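Local coordinates for protein short-chain dehydrogenase/reductase SDR (Burkholderia phymatum, PDB 5IG2) that binds NAD and probably acts as an oxidoreductase on CH-OH groups, as other short-chain dehydrogenases/reductases do, at residues Phe10-Lys15 / Glu251-Arg256; Lys91-Phe96 / Gln140-His145; Ala153-Pro158 / Ala268-Arg273. All blocks are in the same frame, centred on the assembly; numbering follows the deposited sequence. Where two conformers were deposited one is given.

Contact 1: Phe10-Lys15 / Glu251-Arg256; sequences FEFDGK and EAIAER
I253, in the last turn of helix 242-254, packs against F10 and F12, in the loop that leads into strand 16-20, the first strand of the Rossmann fold. Its CG2 lies 3.9 Å from F12 CE1, at the edge of that ring, and also stands over one face of the F10 ring, 4.1 Å from CD1 and offset toward the rim. F10 leaves its backbone toward the helix and, with CG anti to the backbone N (chi1 -169°), brings CD1 under that methyl. A branched aliphatic residue suits this place because one methyl can serve both phenylalanines. A254 offers its O to F10 N in a nearly straight bond of 3.2 Å (166°), received in the carbonyl plane on a lone pair, while its single methyl fits beside the F12 ring, CB to CE2 4.2 Å. R256, with positive phi, is the C-prime residue of the Schellman motif ending the helix, its N bonded to I253 O. From there its side chain, extended from CG to NE, crosses that of F10 at about a right angle. The guanidinium plane is turned 63° from the ring, and NH2 comes within 3.6 Å of F10 CD2.

Contact 2: Lys91-Phe96 / Gln140-His145; sequences KVHLLF and QNEAAH
H145 pairs with L94 in a parallel bridge between adjacent strands of the Rossmann fold, 144-149 and 94-97, the latter the middle one of the parallel sheet. Its backbone bonds go to the two residues flanking L94 in sequence: H145 N donates to H93 O at 2.9 Å, and L95 N to H145 O at 3.1 Å. Before the strands meet in this register, the side-chain amide of Q140 bonds to both backbone polar atoms of V92, as the backbone of a neighbouring strand would. Its chain runs extended beyond CG; OE1 accepts V92 N at 3.0 Å, in the carbonyl plane on a lone pair, while NE2 donates to V92 O at 3.0 Å from 44° above the carbonyl plane. Glutamine suits the place because one amide carries both a donor and an acceptor.

E142 shares its two carboxylate oxygens between K91 and H93. OE1 takes K91 NZ at 2.8 Å in a salt bridge, using its syn lone pair; the lysine reaches it by bending at chi2 and chi4. OE2 receives H93 NE2 at 2.9 Å from above the carboxylate plane, the ring and carboxylate planes standing 50° apart. With H93 ND1 bonded to V16 N, both ring nitrogens are engaged, which fixes the rotation of the imidazole. H145 NE2 is hydrogen-bonded to S192 OG. Among apolar contacts, one conformer of L94 sets CD1 against H145 CB, the two side chains pointing the same way.

L94 faces F250 and I253 of helix 242-254, whereas V92, L95 and A144 pack on M137 of helix 112-140, and strand 16-20 flanks strand 94-97 on the side away from strand 144-149.

Contact 3: Ala153-Pro158 / Ala268-Arg273; sequences AGLLSP and ATVRLR
L156 and V270 mark the closest approach of the two backbones, their CA atoms 6.2 Å apart. A short 3-10 turn at A153 and G154 gives way to an irregular chain from L155 to P158, which passes beside helix 267-279 at T269, V270 and R273. The last of these lies one turn beyond T269 and, with V270, helps form the surface that meets the loop.

L156 is the chief apolar residue from the loop. It leaves the backbone pointing away from the helix; chi1 (-60°) sets CG beside the backbone N, and chi2 (169°) carries the methyls to T269 and V270. CD2 rests 3.2 Å from T269 O and 3.8 Å from V270 CG2, while CD1 lies 3.6 Å from OG1 in one conformer of T269. The leucine crosses the side chains of T269 and V270 at about a right angle. T269 OG1 is hydrogen-bonded to I266 O, just before the helix. V270 CG2 is shared, since it also meets L155 CB at 4.1 Å; one methyl of a beta-branched residue thus meets both leucines.

In the Rossmann fold of this short-chain dehydrogenase/reductase, the loop links strand 144-149 to helix 162-185, which carries K168, an NAD-binding residue; the side chain of L155 is about 8 Å from that of K168.

R273 points toward the loop, its chain extended from CG to NE. CG is anti to the backbone N (chi1 174°), and CD comes within 3.3 Å of L155 O. An arginine suits the place because its aliphatic part can lie against the backbone of L155 and L156 while the charged end continues to the second subunit, another copy of the protein, where NE forms a salt bridge with E176 OE1. S157 OG reaches the same carboxylate oxygen by a hydrogen bond and also bonds S173 OG of that subunit.

Contacts 1 and 2 are neighbours, their centres 10 Å apart, and they touch where I253 CD1 meets F96 CZ and K15 CB meets H93 ND1. Along the chain, both segments of contact 2 fall between those of contact 1. Together they bring the loop before strand 16-20 and the end of helix 242-254 against strands 94-97 and 144-149, adjacent in the parallel sheet, so that early and late parts of the chain meet at its middle. Contact 3 lies about 29 Å from contact 1 and 32 Å from contact 2, between centres; it follows contact 2 in sequence and interleaves with contact 1. It lies at a subunit interface, whereas contact 2 touches no other chain.

Contact 1: Phe10-Lys15 / Glu251-Arg256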
loop_
_atom_site.group_PDB
_atom_site.type_symbol
_atom_site.label_atom_id
_atom_site.label_comp_id
_atom_site.label_asym_id
_atom_site.label_seq_id
_atom_site.Cartn_x
_atom_site.Cartn_y
_atom_site.Cartn_z
ATOM N N PHE B 10 5.054 21.475 -52.889
ATOM C CA PHE B 10 5.199 22.778 -52.249
ATOM C C PHE B 10 6.180 22.674 -51.089
ATOM O O PHE B 10 6.078 21.767 -50.257
ATOM C CB PHE B 10 3.838 23.273 -51.757
ATOM C CG PHE B 10 3.826 24.710 -51.327
ATOM C CD1 PHE B 10 4.165 25.063 -50.029
ATOM C CD2 PHE B 10 3.459 25.707 -52.217
ATOM C CE1 PHE B 10 4.154 26.393 -49.636
ATOM C CE2 PHE B 10 3.439 27.033 -51.832
ATOM C CZ PHE B 10 3.785 27.379 -50.542
ATOM N N GLU B 11 7.141 23.597 -51.041
ATOM C CA GLU B 11 8.178 23.588 -50.015
ATOM C C GLU B 11 7.771 24.481 -48.846
ATOM O O GLU B 11 7.316 25.613 -49.043
ATOM C CB GLU B 11 9.510 24.050 -50.605
ATOM C CG GLU B 11 10.036 23.131 -51.698
ATOM C CD GLU B 11 11.069 23.798 -52.610
ATOM O OE1 GLU B 11 11.673 24.831 -52.213
ATOM O OE2 GLU B 11 11.272 23.271 -53.732
ATOM N N PHE B 12 7.933 23.969 -47.633
ATOM C CA PHE B 12 7.548 24.697 -46.431
ATOM C C PHE B 12 8.727 25.181 -45.599
ATOM O O PHE B 12 8.680 26.288 -45.060
ATOM C CB PHE B 12 6.647 23.817 -45.551
ATOM C CG PHE B 12 5.384 23.370 -46.228
ATOM C CD1 PHE B 12 4.287 24.205 -46.296
ATOM C CD2 PHE B 12 5.291 22.105 -46.785
ATOM C CE1 PHE B 12 3.121 23.786 -46.917
ATOM C CE2 PHE B 12 4.130 21.683 -47.403
ATOM C CZ PHE B 12 3.042 22.524 -47.466
ATOM N N ASP B 13 9.777 24.375 -45.459
ATOM C CA ASP B 13 10.853 24.704 -44.535
ATOM C C ASP B 13 11.520 26.008 -44.948
ATOM O O ASP B 13 11.929 26.166 -46.101
ATOM C CB ASP B 13 11.871 23.569 -44.503
ATOM C CG ASP B 13 12.807 23.655 -43.310
ATOM O OD1 ASP B 13 12.895 24.735 -42.687
ATOM O OD2 ASP B 13 13.466 22.642 -43.003
ATOM N N GLY B 14 11.615 26.947 -44.004
ATOM C CA GLY B 14 12.177 28.254 -44.270
ATOM C C GLY B 14 11.233 29.261 -44.897
ATOM O O GLY B 14 11.628 30.423 -45.076
ATOM N N LYS B 15 10.005 28.863 -45.246
ATOM C CA LYS B 15 9.007 29.750 -45.830
ATOM C C LYS B 15 8.181 30.442 -44.741
ATOM O O LYS B 15 8.196 30.054 -43.571
ATOM C CB LYS B 15 8.090 28.974 -46.769
ATOM C CG LYS B 15 8.824 28.162 -47.819
ATOM C CD LYS B 15 9.627 29.039 -48.736
ATOM C CE LYS B 15 10.267 28.222 -49.834
ATOM N NZ LYS B 15 11.018 29.116 -50.768
ATOM N N GLU B 251 -1.258 18.580 -46.143
ATOM C CA GLU B 251 -1.146 17.588 -47.209
ATOM C C GLU B 251 -1.760 18.108 -48.506
ATOM O O GLU B 251 -1.182 17.936 -49.588
ATOM C CB GLU B 251 -1.808 16.271 -46.789
ATOM C CG GLU B 251 -1.024 15.495 -45.757
ATOM C CD GLU B 251 -1.796 14.314 -45.182
ATOM O OE1 GLU B 251 -2.989 14.148 -45.517
ATOM O OE2 GLU B 251 -1.208 13.558 -44.380
ATOM N N ALA B 252 -2.928 18.760 -48.417
ATOM C CA ALA B 252 -3.557 19.296 -49.620
ATOM C C ALA B 252 -2.712 20.407 -50.237
ATOM O O ALA B 252 -2.544 20.458 -51.463
ATOM C CB ALA B 252 -4.963 19.805 -49.298
ATOM N N ILE B 253 -2.185 21.314 -49.407
ATOM C CA ILE B 253 -1.319 22.379 -49.915
ATOM C C ILE B 253 -0.128 21.786 -50.646
ATOM O O ILE B 253 0.255 22.252 -51.728
ATOM C CB ILE B 253 -0.842 23.296 -48.774
ATOM C CG1 ILE B 253 -2.012 23.982 -48.060
ATOM C CG2 ILE B 253 0.148 24.322 -49.304
ATOM C CD1 ILE B 253 -1.567 24.669 -46.767
ATOM N N ALA B 254 0.482 20.749 -50.057
ATOM C CA ALA B 254 1.666 20.135 -50.645
ATOM C C ALA B 254 1.416 19.712 -52.088
ATOM O O ALA B 254 2.284 19.879 -52.951
ATOM C CB ALA B 254 2.092 18.940 -49.795
ATOM N N GLU B 255 0.229 19.177 -52.371
ATOM C CA GLU B 255 -0.141 18.756 -53.714
ATOM C C GLU B 255 -0.980 19.804 -54.436
ATOM O O GLU B 255 -1.487 19.537 -55.535
ATOM C CB GLU B 255 -0.874 17.411 -53.657
ATOM C CG GLU B 255 -2.050 17.381 -52.712
ATOM C CD GLU B 255 -2.644 15.987 -52.557
ATOM O OE1 GLU B 255 -3.722 15.718 -53.146
ATOM O OE2 GLU B 255 -2.024 15.164 -51.843
ATOM N N ARG B 256 -1.127 20.986 -53.834
ATOM C CA ARG B 256 -1.866 22.111 -54.410
ATOM C C ARG B 256 -3.280 21.710 -54.802
ATOM O O ARG B 256 -3.813 22.146 -55.821
ATOM C CB ARG B 256 -1.109 22.716 -55.596
ATOM C CG ARG B 256 0.207 23.384 -55.176
ATOM C CD ARG B 256 0.897 24.039 -56.348
ATOM N NE ARG B 256 2.157 24.680 -55.970
ATOM C CZ ARG B 256 3.326 24.041 -55.882
ATOM N NH1 ARG B 256 3.395 22.738 -56.119
ATOM N NH2 ARG B 256 4.428 24.701 -55.549
#

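Contact 2: Lys91-Phe96 / Gln140-His145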
loop_
_atom_site.group_PDB
_atom_site.type_symbol
_atom_site.label_atom_id
_atom_site.label_comp_id
_atom_site.label_asym_id
_atom_site.label_seq_id
_atom_site.Cartn_x
_atom_site.Cartn_y
_atom_site.Cartn_z
ATOM N N LYS B 91 9.111 38.165 -46.702
ATOM C CA LYS B 91 8.346 37.403 -47.678
ATOM C C LYS B 91 7.069 36.918 -47.011
ATOM O O LYS B 91 6.991 36.821 -45.785
ATOM C CB LYS B 91 9.116 36.178 -48.199
ATOM C CG LYS B 91 10.535 36.420 -48.703
ATOM C CD LYS B 91 10.544 36.839 -50.163
ATOM C CE LYS B 91 11.962 36.846 -50.735
ATOM N NZ LYS B 91 12.579 35.480 -50.749
ATOM N N VAL B 92 6.070 36.597 -47.834
ATOM C CA VAL B 92 4.896 35.840 -47.405
ATOM C C VAL B 92 4.660 34.736 -48.429
ATOM O O VAL B 92 4.481 35.020 -49.618
ATOM C CB VAL B 92 3.643 36.723 -47.271
ATOM C CG1 VAL B 92 2.460 35.872 -46.824
ATOM C CG2 VAL B 92 3.885 37.866 -46.300
ATOM N N HIS B 93 4.664 33.481 -47.980
ATOM C CA HIS B 93 4.481 32.359 -48.891
ATOM C C HIS B 93 3.175 31.622 -48.703
ATOM O O HIS B 93 2.645 31.066 -49.668
ATOM C CB HIS B 93 5.625 31.356 -48.741
ATOM C CG HIS B 93 6.961 31.938 -49.045
ATOM N ND1 HIS B 93 7.858 32.282 -48.063
ATOM C CD2 HIS B 93 7.544 32.264 -50.222
ATOM C CE1 HIS B 93 8.949 32.774 -48.623
ATOM N NE2 HIS B 93 8.783 32.776 -49.932
ATOM N N LEU B 94 2.660 31.597 -47.483
ATOM C CA LEU B 94 1.436 30.884 -47.160
ATOM C C LEU B 94 0.534 31.812 -46.360
ATOM O O LEU B 94 0.973 32.389 -45.361
ATOM C CB LEU B 94 1.771 29.619 -46.367
ATOM C CG LEU B 94 0.732 28.522 -46.208
ATOM C CD1 LEU B 94 0.068 28.207 -47.539
ATOM C CD2 LEU B 94 1.414 27.291 -45.627
ATOM N N LEU B 95 -0.714 31.960 -46.800
ATOM C CA LEU B 95 -1.691 32.782 -46.098
ATOM C C LEU B 95 -2.900 31.926 -45.772
ATOM O O LEU B 95 -3.494 31.327 -46.673
ATOM C CB LEU B 95 -2.121 33.992 -46.934
ATOM C CG LEU B 95 -3.295 34.796 -46.352
ATOM C CD1 LEU B 95 -2.899 35.472 -45.037
ATOM C CD2 LEU B 95 -3.802 35.833 -47.346
ATOM N N PHE B 96 -3.265 31.880 -44.493
ATOM C CA PHE B 96 -4.479 31.201 -44.037
ATOM C C PHE B 96 -5.483 32.276 -43.626
ATOM O O PHE B 96 -5.359 32.854 -42.541
ATOM C CB PHE B 96 -4.192 30.268 -42.857
ATOM C CG PHE B 96 -3.349 29.071 -43.194
ATOM C CD1 PHE B 96 -1.971 29.143 -43.167
ATOM C CD2 PHE B 96 -3.941 27.855 -43.487
ATOM C CE1 PHE B 96 -1.197 28.034 -43.458
ATOM C CE2 PHE B 96 -3.170 26.743 -43.780
ATOM C CZ PHE B 96 -1.796 26.831 -43.761
ATOM N N GLN B 140 6.511 38.413 -55.883
ATOM C CA GLN B 140 7.716 37.742 -55.405
ATOM C C GLN B 140 8.331 36.788 -56.427
ATOM O O GLN B 140 9.515 36.456 -56.296
ATOM C CB GLN B 140 7.411 36.986 -54.104
ATOM C CG GLN B 140 7.208 37.901 -52.903
ATOM C CD GLN B 140 6.720 37.172 -51.658
ATOM O OE1 GLN B 140 6.711 37.734 -50.567
ATOM N NE2 GLN B 140 6.288 35.925 -51.823
ATOM N N ASN B 141 7.574 36.349 -57.437
ATOM C CA ASN B 141 8.039 35.337 -58.394
ATOM C C ASN B 141 8.458 34.051 -57.687
ATOM O O ASN B 141 9.444 33.409 -58.051
ATOM C CB ASN B 141 9.177 35.866 -59.265
ATOM C CG ASN B 141 8.741 37.000 -60.143
ATOM O OD1 ASN B 141 7.569 37.107 -60.491
ATOM N ND2 ASN B 141 9.680 37.860 -60.509
ATOM N N GLU B 142 7.704 33.674 -56.663
ATOM C CA GLU B 142 7.973 32.468 -55.902
ATOM C C GLU B 142 6.677 31.697 -55.737
ATOM O O GLU B 142 5.583 32.260 -55.828
ATOM C CB GLU B 142 8.551 32.776 -54.519
ATOM C CG GLU B 142 9.950 33.318 -54.529
ATOM C CD GLU B 142 10.473 33.557 -53.130
ATOM O OE1 GLU B 142 10.923 34.692 -52.859
ATOM O OE2 GLU B 142 10.427 32.618 -52.303
ATOM N N ALA B 143 6.818 30.397 -55.488
ATOM C CA ALA B 143 5.669 29.586 -55.113
ATOM C C ALA B 143 5.012 30.171 -53.871
ATOM O O ALA B 143 5.686 30.490 -52.885
ATOM C CB ALA B 143 6.096 28.141 -54.859
ATOM N N ALA B 144 3.694 30.338 -53.931
ATOM C CA ALA B 144 2.932 30.833 -52.796
ATOM C C ALA B 144 1.526 30.268 -52.895
ATOM O O ALA B 144 1.105 29.792 -53.953
ATOM C CB ALA B 144 2.910 32.367 -52.747
ATOM N N HIS B 145 0.798 30.322 -51.778
ATOM C CA HIS B 145 -0.501 29.664 -51.713
ATOM C C HIS B 145 -1.361 30.339 -50.651
ATOM O O HIS B 145 -0.878 30.656 -49.557
ATOM C CB HIS B 145 -0.333 28.166 -51.401
ATOM C CG HIS B 145 -1.413 27.293 -51.959
ATOM N ND1 HIS B 145 -1.434 26.884 -53.275
ATOM C CD2 HIS B 145 -2.498 26.731 -51.373
ATOM C CE1 HIS B 145 -2.487 26.113 -53.477
ATOM N NE2 HIS B 145 -3.152 26.008 -52.340
#

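Contact 3: Ala153-Pro158 / Ala268-Arg273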
loop_
_atom_site.group_PDB
_atom_site.type_symbol
_atom_site.label_atom_id
_atom_site.label_comp_id
_atom_site.label_asym_id
_atom_site.label_seq_id
_atom_site.Cartn_x
_atom_site.Cartn_y
_atom_site.Cartn_z
ATOM N N ALA B 153 -20.738 24.237 -44.093
ATOM C CA ALA B 153 -21.833 25.203 -44.188
ATOM C C ALA B 153 -21.721 26.115 -45.406
ATOM O O ALA B 153 -22.654 26.886 -45.667
ATOM C CB ALA B 153 -21.901 26.073 -42.934
ATOM N N GLY B 154 -20.601 26.089 -46.119
ATOM C CA GLY B 154 -20.510 26.739 -47.407
ATOM C C GLY B 154 -20.928 25.853 -48.554
ATOM O O GLY B 154 -20.953 26.294 -49.710
ATOM N N LEU B 155 -21.241 24.593 -48.259
ATOM C CA LEU B 155 -21.695 23.640 -49.256
ATOM C C LEU B 155 -23.122 23.184 -49.015
ATOM O O LEU B 155 -23.720 22.589 -49.915
ATOM C CB LEU B 155 -20.774 22.406 -49.278
ATOM C CG LEU B 155 -19.272 22.659 -49.434
ATOM C CD1 LEU B 155 -18.494 21.347 -49.203
ATOM C CD2 LEU B 155 -18.974 23.253 -50.800
ATOM N N LEU B 156 -23.669 23.438 -47.826
ATOM C CA LEU B 156 -25.008 23.065 -47.392
ATOM C C LEU B 156 -25.691 24.303 -46.838
ATOM O O LEU B 156 -25.063 25.346 -46.647
ATOM C CB LEU B 156 -24.963 21.999 -46.294
ATOM C CG LEU B 156 -24.289 20.682 -46.627
ATOM C CD1 LEU B 156 -24.107 19.875 -45.364
ATOM C CD2 LEU B 156 -25.154 19.931 -47.602
ATOM N N SER B 157 -26.978 24.177 -46.534
ATOM C CA SER B 157 -27.737 25.257 -45.900
ATOM C C SER B 157 -28.538 24.690 -44.730
ATOM O O SER B 157 -29.770 24.574 -44.786
ATOM C CB SER B 157 -28.628 25.966 -46.918
ATOM O OG SER B 157 -27.830 26.478 -47.974
ATOM N N PRO B 158 -27.851 24.334 -43.641
ATOM C CA PRO B 158 -28.557 23.811 -42.464
ATOM C C PRO B 158 -29.426 24.876 -41.821
ATOM O O PRO B 158 -29.076 26.071 -41.818
ATOM C CB PRO B 158 -27.415 23.391 -41.521
ATOM C CG PRO B 158 -26.136 23.540 -42.306
ATOM C CD PRO B 158 -26.399 24.474 -43.432
ATOM N N ALA B 268 -22.806 12.747 -48.579
ATOM C CA ALA B 268 -24.181 12.319 -48.845
ATOM C C ALA B 268 -25.144 13.504 -48.829
ATOM O O ALA B 268 -25.994 13.636 -49.718
ATOM C CB ALA B 268 -24.620 11.257 -47.835
ATOM N N THR B 269 -25.016 14.391 -47.843
ATOM C CA THR B 269 -25.953 15.500 -47.789
ATOM C C THR B 269 -25.563 16.630 -48.732
ATOM O O THR B 269 -26.443 17.390 -49.155
ATOM C CB THR B 269 -26.114 16.026 -46.355
ATOM O OG1 THR B 269 -24.835 16.371 -45.808
ATOM C CG2 THR B 269 -26.792 14.973 -45.473
ATOM N N VAL B 270 -24.292 16.740 -49.115
ATOM C CA VAL B 270 -23.947 17.677 -50.180
ATOM C C VAL B 270 -24.558 17.212 -51.500
ATOM O O VAL B 270 -25.123 18.009 -52.261
ATOM C CB VAL B 270 -22.421 17.837 -50.284
ATOM C CG1 VAL B 270 -22.064 18.666 -51.494
ATOM C CG2 VAL B 270 -21.880 18.483 -49.018
ATOM N N ARG B 271 -24.477 15.913 -51.784
ATOM C CA ARG B 271 -25.090 15.393 -52.998
ATOM C C ARG B 271 -26.596 15.658 -53.007
ATOM O O ARG B 271 -27.173 15.985 -54.051
ATOM C CB ARG B 271 -24.777 13.897 -53.130
ATOM C CG ARG B 271 -25.371 13.233 -54.364
ATOM C CD ARG B 271 -24.606 13.588 -55.647
ATOM N NE ARG B 271 -25.450 13.505 -56.844
ATOM C CZ ARG B 271 -25.705 14.527 -57.665
ATOM N NH1 ARG B 271 -25.170 15.720 -57.443
ATOM N NH2 ARG B 271 -26.487 14.352 -58.722
ATOM N N LEU B 272 -27.243 15.557 -51.840
ATOM C CA LEU B 272 -28.684 15.793 -51.754
ATOM C C LEU B 272 -29.031 17.225 -52.150
ATOM O O LEU B 272 -29.961 17.461 -52.931
ATOM C CB LEU B 272 -29.176 15.482 -50.336
ATOM C CG LEU B 272 -30.677 15.566 -50.076
ATOM C CD1 LEU B 272 -31.428 14.486 -50.853
ATOM C CD2 LEU B 272 -30.975 15.472 -48.594
ATOM N N ARG B 273 -28.291 18.199 -51.618
ATOM C CA ARG B 273 -28.498 19.593 -52.004
ATOM C C ARG B 273 -28.236 19.802 -53.492
ATOM O O ARG B 273 -28.996 20.508 -54.174
ATOM C CB ARG B 273 -27.589 20.501 -51.179
ATOM C CG ARG B 273 -27.648 21.954 -51.616
ATOM C CD ARG B 273 -26.884 22.918 -50.686
ATOM N NE ARG B 273 -27.044 24.264 -51.230
ATOM C CZ ARG B 273 -26.246 24.809 -52.150
ATOM N NH1 ARG B 273 -25.173 24.151 -52.593
ATOM N NH2 ARG B 273 -26.525 26.014 -52.631
#